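Local atomic coordinates of phosphoribosylformylglycinamidine synthase 2 (Thermus thermophilus, PDB entry 3VIU), a protein that belongs to the PurM-like (AIR synthase related) family, with two N-terminal and C-terminal domain pairs in one chain, and holds ADP and a magnesium ion in this model. Residues E578-Y581 and L582-K586; E375-R378 and L379-P383; Y162-E165 and G166-E169; D390-E393 and V394-L398. All coordinates share one frame; numbering follows the deposited sequence.

In the fold
The four contacts are all local turns of chain. Interaction 1, on helix 578-584, links two of the others. E578 OE2 lies 2.7 Å from Y162 OH of interaction 3, a probable hydrogen bond between two different family domains. Interaction 4 packs on the same helix: V579 CG2 is 3.8 Å from V394 CG1, and E578 CB is 3.9 Å from L398 CD2. Interaction 2 does not touch interaction 1; their nearest atoms are about 7 Å apart. The side chain of E578 is about 12 Å from the bound magnesium ion. None of these residues belongs to the metal site or the ADP pocket.

Interaction 1: E578-Y581 and L582-K586; sequences EVLY and LLTGK
T584 and L580 meet at the C-terminal end of helix 578-584, in the second AIR synthase related C-terminal domain. T584 carries an ST turn there. Its OG1 stands between the backbone N and the carbonyl carbon (chi1 68°). From there it donates to L580 O at 2.9 Å, from above the carbonyl plane. T584 N reaches the same oxygen at 2.8 Å, nearly along the C=O axis. Two donors of one residue thus grip L580 O. The methyl of T584 lies against the leucine: CG2 is 3.6 Å from L580 CD1, and the two side chains cross at a slant. One residue earlier, V579 CG2 meets L583 CD1 at 4.0 Å, also at a slant. G585 leaves the helix with positive phi, and its N makes a weak bond to Y581 O. The Y581 ring has K586 O at its edge, near the ring plane, while R452 makes a cation-pi contact with it. The chain then turns back on the helix. K586 N closes the ST turn by donating to T584 OG1 at 3.0 Å. A CA-H...O contact runs from Y581 CA to K586 O at 3.3 Å.

Interaction 2: E375-R378 and L379-P383; sequences EVRR and LRETP
Helix 374-380 ends in this contact, and an i to i+4 salt bridge between R377 and E381 spans its last turn. R377 is extended from CG to NE, with CG anti to the backbone N (chi1 -172°). This carries NE out beside the glutamate. R377 NE donates to E381 OE1 at 2.9 Å, and the bond is fairly straight (163°). The oxygen lies in the guanidinium plane, at its edge. The carboxylate is turned almost square to that plane, and the N-H comes in from above the carboxylate plane. The aliphatic part of R377 also touches the acid: its CG is 3.4 Å from E381 OE1.

R380 bends at chi3 and folds back along the helix. One face of its guanidinium lies over R377 CA. Its NH2 is 3.7 Å from R377 CG, and its NH1 is 3.8 Å from V376 CG1. The two guanidinium planes are only 20° apart. The charge of R380 is paired elsewhere: NH2 forms a salt bridge with E372, and NH1 donates to L456 O.

The bond from E381 N to R377 O, at 2.8 Å, is an i to i+4 backbone bond. Beyond it, T382 OG1 donates to R378 O at 2.7 Å. This hydroxyl grips a carbonyl of the last turn, where the chain leaves the helix. T382 also packs on F588. The contact is thus an i to i+4 Arg-Glu salt bridge on a surface helix, followed by a threonine hydroxyl bound to the carbonyl four residues back.

Interaction 3: Y162-E165 and G166-E169; sequences YFHE and GYRE
H164 and Y167 are joined by a tight backbone turn just after strand 156-163, an edge strand, within this chain, of the mixed sheet in the first AIR synthase related N-terminal domain. A short 3-10 segment follows the strand. Y167 N donates to H164 O at 3.0 Å, and R168 N donates to E165 O at 3.2 Å. Both are i to i+3 bonds, and both donors sit above the plane of the carbonyl they meet.

The first bond of the H164 side chain points toward G166-E169. With CG anti to the backbone N (chi1 -170°), the imidazole swings over to the backbone of G166. G166 N donates to H164 ND1 at 2.8 Å, close to straight (163°) and tilted a little from the ring plane. This bond means that ND1 acts as an acceptor. The other ring nitrogen, NE2, is hydrogen-bonded to E587. Two bonds therefore fix the rotation of the ring.

Y167 CD2 meets H164 CB at 3.5 Å. The two rings are oblique, with planes 74° apart. The hydroxyl of Y167 bonds to T538, so the tyrosine ties the turn to strand 538-548, in the second N-terminal domain. R168 bends at chi3 and forms a salt bridge with E131. Its guanidinium has E165 O over one face, and its NH1 is 4.0 Å from E165 CG.

Interaction 4: D390-E393 and V394-L398; sequences DPQE and VLRRL
R396 bends at chi3 (-70°), which lays its guanidinium back over the preceding turn of helix 391-399. Q392 O lies over one face of the group, and E393 CA sits above the same face. At the rim, R396 NH2 meets E393 CG at 3.5 Å. The side chains of E393 and R396 cross at about a right angle, and the charge of R396 goes instead to E710 in a salt bridge from NH1. E393 is bent at chi2 and crosses R397 at a slant. Its OE2 is 3.9 Å from R397 NE, a long salt bridge in which the place of OE2 is doubtful.

The helix starts at D390, the N-cap. D390 OD1 accepts from Q392 N at 3.0 Å, met from above the carboxylate plane. D390 O accepts from V394 N at 2.9 Å and also from E393 N. V394 CG2 packs on D390 O at 3.5 Å. Next along the helix, R397 N donates to E393 O at 2.9 Å.

The helix touches two elements. P391, Q392, L395 and R396 touch strand 702-707, where W706 also donates to Q392 O. V394, R397 and L398 pack on helix 578-584.

Interaction 1: E578-Y581 and L582-K586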
loop_
_atom_site.group_PDB
_atom_site.type_symbol
_atom_site.label_atom_id
_atom_site.label_comp_id
_atom_site.label_asym_id
_atom_site.label_seq_id
_atom_site.Cartn_x
_atom_site.Cartn_y
_atom_site.Cartn_z
ATOM N N GLU A 578 -5.907 21.198 5.519
ATOM C CA GLU A 578 -5.241 21.790 4.372
ATOM C C GLU A 578 -5.401 23.307 4.436
ATOM O O GLU A 578 -4.437 24.048 4.312
ATOM C CB GLU A 578 -5.865 21.288 3.065
ATOM C CG GLU A 578 -5.417 19.921 2.611
ATOM C CD GLU A 578 -3.911 19.843 2.407
ATOM O OE1 GLU A 578 -3.298 20.872 2.025
ATOM O OE2 GLU A 578 -3.350 18.744 2.620
ATOM N N VAL A 579 -6.630 23.767 4.637
ATOM C CA VAL A 579 -6.883 25.192 4.678
ATOM C C VAL A 579 -6.097 25.874 5.786
ATOM O O VAL A 579 -5.701 27.027 5.641
ATOM C CB VAL A 579 -8.398 25.504 4.847
ATOM C CG1 VAL A 579 -8.823 25.301 6.303
ATOM C CG2 VAL A 579 -8.685 26.932 4.381
ATOM N N LEU A 580 -5.872 25.171 6.894
ATOM C CA LEU A 580 -5.112 25.759 7.996
ATOM C C LEU A 580 -3.679 25.990 7.530
ATOM O O LEU A 580 -3.114 27.071 7.723
ATOM C CB LEU A 580 -5.100 24.836 9.221
ATOM C CG LEU A 580 -4.148 25.270 10.351
ATOM C CD1 LEU A 580 -4.548 26.643 10.886
ATOM C CD2 LEU A 580 -4.174 24.251 11.468
ATOM N N TYR A 581 -3.102 24.967 6.911
ATOM C CA TYR A 581 -1.736 25.041 6.416
ATOM C C TYR A 581 -1.568 26.144 5.379
ATOM O O TYR A 581 -0.554 26.832 5.362
ATOM C CB TYR A 581 -1.316 23.714 5.789
ATOM C CG TYR A 581 0.057 23.766 5.173
ATOM C CD1 TYR A 581 1.201 23.780 5.971
ATOM C CD2 TYR A 581 0.218 23.809 3.791
ATOM C CE1 TYR A 581 2.469 23.832 5.408
ATOM C CE2 TYR A 581 1.483 23.861 3.217
ATOM C CZ TYR A 581 2.605 23.872 4.032
ATOM O OH TYR A 581 3.861 23.924 3.473
ATOM N N LEU A 582 -2.564 26.293 4.512
ATOM C CA LEU A 582 -2.528 27.310 3.472
ATOM C C LEU A 582 -2.568 28.719 4.048
ATOM O O LEU A 582 -1.895 29.613 3.544
ATOM C CB LEU A 582 -3.707 27.133 2.511
ATOM C CG LEU A 582 -3.842 28.236 1.453
ATOM C CD1 LEU A 582 -2.859 27.969 0.334
ATOM C CD2 LEU A 582 -5.263 28.280 0.903
ATOM N N LEU A 583 -3.347 28.914 5.109
ATOM C CA LEU A 583 -3.482 30.232 5.718
ATOM C C LEU A 583 -2.476 30.602 6.816
ATOM O O LEU A 583 -2.242 31.785 7.067
ATOM C CB LEU A 583 -4.911 30.406 6.250
ATOM C CG LEU A 583 -6.013 30.300 5.186
ATOM C CD1 LEU A 583 -7.378 30.354 5.860
ATOM C CD2 LEU A 583 -5.867 31.426 4.163
ATOM N N THR A 584 -1.881 29.611 7.473
ATOM C CA THR A 584 -0.920 29.904 8.535
ATOM C C THR A 584 0.461 29.369 8.209
ATOM O O THR A 584 1.446 29.722 8.858
ATOM C CB THR A 584 -1.346 29.281 9.871
ATOM O OG1 THR A 584 -1.253 27.852 9.779
ATOM C CG2 THR A 584 -2.768 29.690 10.221
ATOM N N GLY A 585 0.531 28.517 7.201
ATOM C CA GLY A 585 1.804 27.932 6.840
ATOM C C GLY A 585 2.206 26.895 7.872
ATOM O O GLY A 585 3.310 26.365 7.830
ATOM N N LYS A 586 1.301 26.587 8.794
ATOM C CA LYS A 586 1.619 25.628 9.840
ATOM C C LYS A 586 0.581 24.523 10.018
ATOM O O LYS A 586 -0.499 24.563 9.419
ATOM C CB LYS A 586 1.839 26.387 11.154
ATOM C CG LYS A 586 2.887 27.505 11.011
ATOM C CD LYS A 586 3.386 28.048 12.349
ATOM C CE LYS A 586 2.371 28.936 13.041
ATOM N NZ LYS A 586 2.883 29.388 14.368
#

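Interaction 2: E375-R378 and L379-P383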
loop_
_atom_site.group_PDB
_atom_site.type_symbol
_atom_site.label_atom_id
_atom_site.label_comp_id
_atom_site.label_asym_id
_atom_site.label_seq_id
_atom_site.Cartn_x
_atom_site.Cartn_y
_atom_site.Cartn_z
ATOM N N GLU A 375 6.353 17.729 22.182
ATOM C CA GLU A 375 6.123 18.731 21.147
ATOM C C GLU A 375 4.930 18.361 20.285
ATOM O O GLU A 375 4.215 19.236 19.795
ATOM C CB GLU A 375 7.377 18.914 20.282
ATOM C CG GLU A 375 8.572 19.380 21.096
ATOM C CD GLU A 375 8.268 20.629 21.925
ATOM O OE1 GLU A 375 8.863 20.776 23.019
ATOM O OE2 GLU A 375 7.440 21.457 21.475
ATOM N N VAL A 376 4.712 17.067 20.093
ATOM C CA VAL A 376 3.562 16.628 19.315
ATOM C C VAL A 376 2.293 17.030 20.074
ATOM O O VAL A 376 1.354 17.561 19.483
ATOM C CB VAL A 376 3.573 15.097 19.101
ATOM C CG1 VAL A 376 2.245 14.635 18.529
ATOM C CG2 VAL A 376 4.707 14.722 18.157
ATOM N N ARG A 377 2.277 16.792 21.383
ATOM C CA ARG A 377 1.129 17.141 22.206
ATOM C C ARG A 377 0.920 18.657 22.175
ATOM O O ARG A 377 -0.186 19.142 21.931
ATOM C CB ARG A 377 1.350 16.663 23.647
ATOM C CG ARG A 377 0.134 16.810 24.567
ATOM C CD ARG A 377 0.416 16.244 25.956
ATOM N NE ARG A 377 -0.760 16.260 26.822
ATOM C CZ ARG A 377 -0.807 15.726 28.043
ATOM N NH1 ARG A 377 0.264 15.125 28.550
ATOM N NH2 ARG A 377 -1.922 15.795 28.765
ATOM N N ARG A 378 1.995 19.400 22.414
ATOM C CA ARG A 378 1.940 20.858 22.416
ATOM C C ARG A 378 1.254 21.375 21.146
ATOM O O ARG A 378 0.343 22.200 21.212
ATOM C CB ARG A 378 3.356 21.420 22.514
ATOM C CG ARG A 378 3.449 22.904 22.773
ATOM C CD ARG A 378 4.907 23.344 22.723
ATOM N NE ARG A 378 5.109 24.689 23.257
ATOM C CZ ARG A 378 4.446 25.769 22.848
ATOM N NH1 ARG A 378 3.527 25.667 21.895
ATOM N NH2 ARG A 378 4.708 26.952 23.391
ATOM N N LEU A 379 1.692 20.880 19.990
ATOM C CA LEU A 379 1.102 21.295 18.725
ATOM C C LEU A 379 -0.372 20.908 18.640
ATOM O O LEU A 379 -1.210 21.734 18.287
ATOM C CB LEU A 379 1.879 20.690 17.546
ATOM C CG LEU A 379 3.251 21.325 17.294
ATOM C CD1 LEU A 379 4.009 20.570 16.207
ATOM C CD2 LEU A 379 3.039 22.790 16.909
ATOM N N ARG A 380 -0.685 19.658 18.980
ATOM C CA ARG A 380 -2.062 19.168 18.937
ATOM C C ARG A 380 -3.020 19.957 19.833
ATOM O O ARG A 380 -4.162 20.202 19.455
ATOM C CB ARG A 380 -2.106 17.683 19.325
ATOM C CG ARG A 380 -3.508 17.079 19.338
ATOM C CD ARG A 380 -3.488 15.572 19.613
ATOM N NE ARG A 380 -3.063 15.236 20.967
ATOM C CZ ARG A 380 -1.927 14.608 21.259
ATOM N NH1 ARG A 380 -1.095 14.250 20.290
ATOM N NH2 ARG A 380 -1.622 14.328 22.517
ATOM N N GLU A 381 -2.550 20.346 21.017
ATOM C CA GLU A 381 -3.365 21.095 21.961
ATOM C C GLU A 381 -3.370 22.605 21.693
ATOM O O GLU A 381 -4.036 23.362 22.396
ATOM C CB GLU A 381 -2.890 20.820 23.393
ATOM C CG GLU A 381 -2.992 19.352 23.810
ATOM C CD GLU A 381 -2.638 19.114 25.275
ATOM O OE1 GLU A 381 -2.785 17.965 25.741
ATOM O OE2 GLU A 381 -2.212 20.069 25.959
ATOM N N THR A 382 -2.629 23.057 20.688
ATOM C CA THR A 382 -2.634 24.484 20.389
ATOM C C THR A 382 -4.019 24.851 19.854
ATOM O O THR A 382 -4.506 24.249 18.902
ATOM C CB THR A 382 -1.593 24.857 19.326
ATOM O OG1 THR A 382 -0.299 24.439 19.763
ATOM C CG2 THR A 382 -1.575 26.367 19.111
ATOM N N PRO A 383 -4.673 25.846 20.466
ATOM C CA PRO A 383 -6.008 26.261 20.018
ATOM C C PRO A 383 -5.959 26.798 18.595
ATOM O O PRO A 383 -5.001 27.460 18.218
ATOM C CB PRO A 383 -6.388 27.363 21.015
ATOM C CG PRO A 383 -5.537 27.075 22.214
ATOM C CD PRO A 383 -4.221 26.669 21.597
#

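Interaction 3: Y162-E165 and G166-E169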
loop_
_atom_site.group_PDB
_atom_site.type_symbol
_atom_site.label_atom_id
_atom_site.label_comp_id
_atom_site.label_asym_id
_atom_site.label_seq_id
_atom_site.Cartn_x
_atom_site.Cartn_y
_atom_site.Cartn_z
ATOM N N TYR A 162 1.941 12.705 -1.495
ATOM C CA TYR A 162 1.849 13.825 -0.573
ATOM C C TYR A 162 3.213 14.436 -0.282
ATOM O O TYR A 162 4.207 13.720 -0.115
ATOM C CB TYR A 162 1.185 13.394 0.733
ATOM C CG TYR A 162 0.619 14.571 1.491
ATOM C CD1 TYR A 162 1.412 15.319 2.361
ATOM C CD2 TYR A 162 -0.680 15.011 1.243
ATOM C CE1 TYR A 162 0.930 16.485 2.956
ATOM C CE2 TYR A 162 -1.173 16.172 1.826
ATOM C CZ TYR A 162 -0.363 16.910 2.677
ATOM O OH TYR A 162 -0.834 18.096 3.197
ATOM N N PHE A 163 3.267 15.764 -0.244
ATOM C CA PHE A 163 4.518 16.454 0.031
ATOM C C PHE A 163 4.457 17.007 1.449
ATOM O O PHE A 163 3.467 17.638 1.831
ATOM C CB PHE A 163 4.748 17.581 -0.978
ATOM C CG PHE A 163 4.832 17.114 -2.404
ATOM C CD1 PHE A 163 3.680 16.958 -3.169
ATOM C CD2 PHE A 163 6.067 16.842 -2.990
ATOM C CE1 PHE A 163 3.756 16.541 -4.502
ATOM C CE2 PHE A 163 6.158 16.423 -4.321
ATOM C CZ PHE A 163 5.000 16.273 -5.082
ATOM N N HIS A 164 5.513 16.775 2.229
ATOM C CA HIS A 164 5.518 17.228 3.611
ATOM C C HIS A 164 6.916 17.401 4.210
ATOM O O HIS A 164 7.856 16.665 3.896
ATOM C CB HIS A 164 4.685 16.242 4.452
ATOM C CG HIS A 164 4.404 16.698 5.851
ATOM N ND1 HIS A 164 5.349 16.653 6.857
ATOM C CD2 HIS A 164 3.270 17.170 6.422
ATOM C CE1 HIS A 164 4.806 17.074 7.987
ATOM N NE2 HIS A 164 3.545 17.392 7.751
ATOM N N GLU A 165 7.012 18.394 5.083
ATOM C CA GLU A 165 8.225 18.773 5.796
ATOM C C GLU A 165 8.899 17.603 6.506
ATOM O O GLU A 165 10.123 17.472 6.470
ATOM C CB GLU A 165 7.864 19.890 6.797
ATOM C CG GLU A 165 8.777 20.071 8.002
ATOM C CD GLU A 165 8.469 19.121 9.151
ATOM O OE1 GLU A 165 7.290 19.016 9.554
ATOM O OE2 GLU A 165 9.420 18.489 9.668
ATOM N N GLY A 166 8.098 16.751 7.138
ATOM C CA GLY A 166 8.650 15.622 7.865
ATOM C C GLY A 166 9.317 14.535 7.035
ATOM O O GLY A 166 9.916 13.609 7.586
ATOM N N TYR A 167 9.234 14.642 5.715
ATOM C CA TYR A 167 9.815 13.633 4.846
ATOM C C TYR A 167 11.050 14.132 4.114
ATOM O O TYR A 167 11.614 13.415 3.286
ATOM C CB TYR A 167 8.777 13.164 3.817
ATOM C CG TYR A 167 7.540 12.505 4.404
ATOM C CD1 TYR A 167 7.614 11.273 5.054
ATOM C CD2 TYR A 167 6.284 13.101 4.265
ATOM C CE1 TYR A 167 6.461 10.645 5.548
ATOM C CE2 TYR A 167 5.129 12.485 4.754
ATOM C CZ TYR A 167 5.219 11.261 5.391
ATOM O OH TYR A 167 4.066 10.663 5.847
ATOM N N ARG A 168 11.466 15.357 4.413
ATOM C CA ARG A 168 12.640 15.940 3.766
ATOM C C ARG A 168 13.844 14.984 3.801
ATOM O O ARG A 168 14.430 14.697 2.763
ATOM C CB ARG A 168 13.018 17.267 4.437
ATOM C CG ARG A 168 14.054 18.093 3.676
ATOM C CD ARG A 168 14.690 19.162 4.568
ATOM N NE ARG A 168 13.701 19.851 5.399
ATOM C CZ ARG A 168 12.758 20.656 4.922
ATOM N NH1 ARG A 168 11.895 21.236 5.741
ATOM N NH2 ARG A 168 12.688 20.884 3.623
ATOM N N GLU A 169 14.197 14.489 4.986
ATOM C CA GLU A 169 15.338 13.578 5.134
ATOM C C GLU A 169 15.079 12.130 4.775
ATOM O O GLU A 169 15.957 11.447 4.253
ATOM C CB GLU A 169 15.887 13.621 6.561
ATOM C CG GLU A 169 16.893 14.714 6.775
ATOM C CD GLU A 169 16.357 16.051 6.349
ATOM O OE1 GLU A 169 15.301 16.461 6.879
ATOM O OE2 GLU A 169 16.986 16.690 5.480
#

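Interaction 4: D390-E393 and V394-L398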
loop_
_atom_site.group_PDB
_atom_site.type_symbol
_atom_site.label_atom_id
_atom_site.label_comp_id
_atom_site.label_asym_id
_atom_site.label_seq_id
_atom_site.Cartn_x
_atom_site.Cartn_y
_atom_site.Cartn_z
ATOM N N ASP A 390 -10.770 35.221 1.935
ATOM C CA ASP A 390 -11.735 35.276 0.853
ATOM C C ASP A 390 -11.906 33.880 0.256
ATOM O O ASP A 390 -11.006 33.366 -0.399
ATOM C CB ASP A 390 -11.268 36.265 -0.218
ATOM C CG ASP A 390 -12.123 36.220 -1.464
ATOM O OD1 ASP A 390 -13.286 35.775 -1.373
ATOM O OD2 ASP A 390 -11.639 36.638 -2.536
ATOM N N PRO A 391 -13.065 33.243 0.493
ATOM C CA PRO A 391 -13.293 31.900 -0.051
ATOM C C PRO A 391 -13.203 31.828 -1.580
ATOM O O PRO A 391 -12.937 30.764 -2.136
ATOM C CB PRO A 391 -14.676 31.520 0.501
ATOM C CG PRO A 391 -15.340 32.847 0.737
ATOM C CD PRO A 391 -14.221 33.699 1.287
ATOM N N GLN A 392 -13.412 32.953 -2.258
ATOM C CA GLN A 392 -13.316 32.968 -3.715
ATOM C C GLN A 392 -11.908 32.548 -4.085
ATOM O O GLN A 392 -11.696 31.797 -5.033
ATOM C CB GLN A 392 -13.556 34.372 -4.274
ATOM C CG GLN A 392 -15.018 34.763 -4.481
ATOM C CD GLN A 392 -15.706 33.929 -5.548
ATOM O OE1 GLN A 392 -15.063 33.414 -6.461
ATOM N NE2 GLN A 392 -17.019 33.808 -5.445
ATOM N N GLU A 393 -10.943 33.031 -3.312
ATOM C CA GLU A 393 -9.548 32.731 -3.582
ATOM C C GLU A 393 -8.988 31.519 -2.845
ATOM O O GLU A 393 -8.055 30.877 -3.326
ATOM C CB GLU A 393 -8.695 33.974 -3.309
ATOM C CG GLU A 393 -7.768 34.308 -4.470
ATOM C CD GLU A 393 -6.311 34.095 -4.123
ATOM O OE1 GLU A 393 -5.511 33.815 -5.044
ATOM O OE2 GLU A 393 -5.965 34.222 -2.925
ATOM N N VAL A 394 -9.550 31.192 -1.686
ATOM C CA VAL A 394 -9.074 30.031 -0.951
ATOM C C VAL A 394 -9.265 28.732 -1.736
ATOM O O VAL A 394 -8.383 27.872 -1.739
ATOM C CB VAL A 394 -9.770 29.910 0.419
ATOM C CG1 VAL A 394 -9.584 28.506 0.992
ATOM C CG2 VAL A 394 -9.174 30.939 1.375
ATOM N N LEU A 395 -10.406 28.586 -2.402
ATOM C CA LEU A 395 -10.657 27.376 -3.177
ATOM C C LEU A 395 -9.652 27.259 -4.321
ATOM O O LEU A 395 -9.144 26.171 -4.593
ATOM C CB LEU A 395 -12.084 27.371 -3.735
ATOM C CG LEU A 395 -12.409 26.254 -4.734
ATOM C CD1 LEU A 395 -12.200 24.888 -4.087
ATOM C CD2 LEU A 395 -13.839 26.404 -5.222
ATOM N N ARG A 396 -9.365 28.378 -4.986
ATOM C CA ARG A 396 -8.403 28.373 -6.084
ATOM C C ARG A 396 -7.007 28.068 -5.556
ATOM O O ARG A 396 -6.235 27.360 -6.201
ATOM C CB ARG A 396 -8.389 29.722 -6.825
ATOM C CG ARG A 396 -9.647 30.023 -7.654
ATOM C CD ARG A 396 -9.401 31.141 -8.677
ATOM N NE ARG A 396 -9.230 32.452 -8.055
ATOM C CZ ARG A 396 -10.226 33.302 -7.817
ATOM N NH1 ARG A 396 -11.469 32.986 -8.155
ATOM N NH2 ARG A 396 -9.981 34.463 -7.221
ATOM N N ARG A 397 -6.686 28.589 -4.376
ATOM C CA ARG A 397 -5.368 28.350 -3.796
ATOM C C ARG A 397 -5.197 26.898 -3.345
ATOM O O ARG A 397 -4.095 26.345 -3.426
ATOM C CB ARG A 397 -5.112 29.314 -2.630
ATOM C CG ARG A 397 -4.891 30.758 -3.080
ATOM C CD ARG A 397 -4.964 31.743 -1.919
ATOM N NE ARG A 397 -3.879 31.600 -0.946
ATOM C CZ ARG A 397 -3.865 32.194 0.249
ATOM N NH1 ARG A 397 -4.878 32.969 0.626
ATOM N NH2 ARG A 397 -2.835 32.015 1.071
ATOM N N LEU A 398 -6.286 26.284 -2.879
ATOM C CA LEU A 398 -6.247 24.889 -2.435
ATOM C C LEU A 398 -6.099 23.947 -3.627
ATOM O O LEU A 398 -5.346 22.969 -3.572
ATOM C CB LEU A 398 -7.515 24.526 -1.658
ATOM C CG LEU A 398 -7.556 24.981 -0.201
ATOM C CD1 LEU A 398 -8.932 24.697 0.383
ATOM C CD2 LEU A 398 -6.465 24.269 0.600
#